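Local atomic coordinates of quinone oxidoreductase (Coxiella burnetii, PDB entry 3TQH), a protein that binds NADPH and probably uses it to reduce quinones. Residues D154-H159 against K176-I181. Numbering follows the deposited sequence.
Sequences DVVLIH and KGTTVI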
loop_
_atom_site.group_PDB
_atom_site.type_symbol
_atom_site.label_atom_id
_atom_site.label_comp_id
_atom_site.label_asym_id
_atom_site.label_seq_id
_atom_site.Cartn_x
_atom_site.Cartn_y
_atom_site.Cartn_z
ATOM N N ASP A 154 8.746 -18.448 -14.086
ATOM C CA ASP A 154 7.299 -18.245 -14.056
ATOM C C ASP A 154 6.889 -16.985 -14.808
ATOM O O ASP A 154 7.615 -15.985 -14.816
ATOM C CB ASP A 154 6.784 -18.146 -12.605
ATOM C CG ASP A 154 6.814 -19.490 -11.857
ATOM O OD1 ASP A 154 7.178 -20.532 -12.451
ATOM O OD2 ASP A 154 6.458 -19.495 -10.656
ATOM N N VAL A 155 5.721 -17.042 -15.439
ATOM C CA VAL A 155 5.126 -15.865 -16.050
ATOM C C VAL A 155 4.150 -15.273 -15.054
ATOM O O VAL A 155 3.312 -15.988 -14.500
ATOM C CB VAL A 155 4.385 -16.207 -17.341
ATOM C CG1 VAL A 155 3.817 -14.936 -17.973
ATOM C CG2 VAL A 155 5.319 -16.944 -18.305
ATOM N N VAL A 156 4.255 -13.967 -14.837
ATOM C CA VAL A 156 3.433 -13.284 -13.853
ATOM C C VAL A 156 2.761 -12.056 -14.462
ATOM O O VAL A 156 3.424 -11.203 -15.044
ATOM C CB VAL A 156 4.270 -12.866 -12.628
ATOM C CG1 VAL A 156 3.408 -12.140 -11.620
ATOM C CG2 VAL A 156 4.914 -14.091 -11.981
ATOM N N LEU A 157 1.440 -11.997 -14.326
ATOM C CA LEU A 157 0.641 -10.868 -14.762
ATOM C C LEU A 157 0.303 -10.022 -13.534
ATOM O O LEU A 157 -0.370 -10.505 -12.631
ATOM C CB LEU A 157 -0.652 -11.351 -15.437
ATOM C CG LEU A 157 -1.690 -10.271 -15.762
ATOM C CD1 LEU A 157 -1.114 -9.253 -16.741
ATOM C CD2 LEU A 157 -3.000 -10.884 -16.295
ATOM N N ILE A 158 0.778 -8.776 -13.514
ATOM C CA ILE A 158 0.501 -7.829 -12.439
ATOM C C ILE A 158 -0.384 -6.713 -12.993
ATOM O O ILE A 158 0.072 -5.882 -13.774
ATOM C CB ILE A 158 1.813 -7.210 -11.880
ATOM C CG1 ILE A 158 2.773 -8.314 -11.409
ATOM C CG2 ILE A 158 1.522 -6.242 -10.752
ATOM C CD1 ILE A 158 4.034 -7.814 -10.744
ATOM N N HIS A 159 -1.656 -6.711 -12.609
ATOM C CA HIS A 159 -2.563 -5.642 -13.004
ATOM C C HIS A 159 -2.200 -4.348 -12.282
ATOM O O HIS A 159 -1.685 -4.375 -11.166
ATOM C CB HIS A 159 -4.016 -5.997 -12.681
ATOM C CG HIS A 159 -4.631 -6.965 -13.638
ATOM N ND1 HIS A 159 -4.965 -6.621 -14.929
ATOM C CD2 HIS A 159 -4.998 -8.260 -13.486
ATOM C CE1 HIS A 159 -5.498 -7.665 -15.537
ATOM N NE2 HIS A 159 -5.530 -8.671 -14.683
ATOM N N LYS A 176 13.007 -11.677 -8.779
ATOM C CA LYS A 176 12.796 -13.113 -8.558
ATOM C C LYS A 176 13.119 -13.940 -9.804
ATOM O O LYS A 176 13.204 -15.165 -9.726
ATOM C CB LYS A 176 11.356 -13.403 -8.131
ATOM C CG LYS A 176 10.967 -12.849 -6.770
ATOM C CD LYS A 176 11.340 -13.791 -5.628
ATOM C CE LYS A 176 10.705 -13.322 -4.293
ATOM N NZ LYS A 176 9.203 -13.389 -4.304
ATOM N N GLY A 177 13.282 -13.277 -10.948
ATOM C CA GLY A 177 13.626 -13.952 -12.199
ATOM C C GLY A 177 12.415 -14.357 -13.020
ATOM O O GLY A 177 12.494 -15.271 -13.827
ATOM N N THR A 178 11.298 -13.664 -12.833
ATOM C CA THR A 178 10.062 -14.007 -13.530
ATOM C C THR A 178 9.840 -13.131 -14.756
ATOM O O THR A 178 10.346 -12.012 -14.832
ATOM C CB THR A 178 8.847 -13.895 -12.596
ATOM O OG1 THR A 178 8.605 -12.522 -12.274
ATOM C CG2 THR A 178 9.090 -14.682 -11.325
ATOM N N THR A 179 9.101 -13.667 -15.725
ATOM C CA THR A 179 8.621 -12.888 -16.862
ATOM C C THR A 179 7.411 -12.090 -16.388
ATOM O O THR A 179 6.434 -12.680 -15.931
ATOM C CB THR A 179 8.203 -13.801 -18.023
ATOM O OG1 THR A 179 9.300 -14.647 -18.381
ATOM C CG2 THR A 179 7.766 -12.984 -19.228
ATOM N N VAL A 180 7.487 -10.762 -16.483
ATOM C CA VAL A 180 6.454 -9.885 -15.941
ATOM C C VAL A 180 5.632 -9.257 -17.060
ATOM O O VAL A 180 6.167 -8.549 -17.917
ATOM C CB VAL A 180 7.054 -8.777 -15.043
ATOM C CG1 VAL A 180 6.007 -7.712 -14.707
ATOM C CG2 VAL A 180 7.603 -9.383 -13.762
ATOM N N ILE A 181 4.333 -9.549 -17.037
ATOM C CA ILE A 181 3.345 -8.915 -17.899
ATOM C C ILE A 181 2.557 -7.973 -17.004
ATOM O O ILE A 181 2.290 -8.298 -15.845
ATOM C CB ILE A 181 2.360 -9.949 -18.515
ATOM C CG1 ILE A 181 3.114 -11.116 -19.161
ATOM C CG2 ILE A 181 1.455 -9.279 -19.534
ATOM C CD1 ILE A 181 2.204 -12.225 -19.715
#
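Ile181 packs against both Val155 and Leu157 on one face of a parallel strand pair, the first beta-alpha-beta crossover of the Rossmann-type domain that binds NADPH. Its two branches part company. CG1 stands anti to the carbonyl carbon (chi1 -50°) and carries CD1 back to Val155, 3.6 Å from CG1 of that valine, while CG2 points the other way and meets CD1 of Leu157 at 3.8 Å. Both pairs of side chains cross obliquely, and Val216, from strand 216-221 on the other side of strand 155-158, also touches Val155 and Ile181.

On the opposite face, Ile158 and Val180 look toward the crossover helix 164-175. Both pack on Ile170 there, and they meet each other only loosely, through methyl tips. Nearer the start of the pair, CG2 of Val156, beside its own backbone N, reaches the CB of Thr178 at 4.0 Å, and both residues also touch Val150. The Thr178 hydroxyl hydrogen-bonds to the carbonyl of Ala173, in the last turn of the helix, where the Schellman motif at Gly177 ends it.

Four backbone bonds tie the strands together. Thr179 N donates to Asp154 O, the most bent of the set at 144°, and Val156 uses both its N and O, toward Thr179 O and Ile181 N respectively. The last runs from Ile158 N to Ile181 O at 2.8 Å, and that same carbonyl oxygen also takes a CA-H...O contact from Leu157 CA at 3.2 Å.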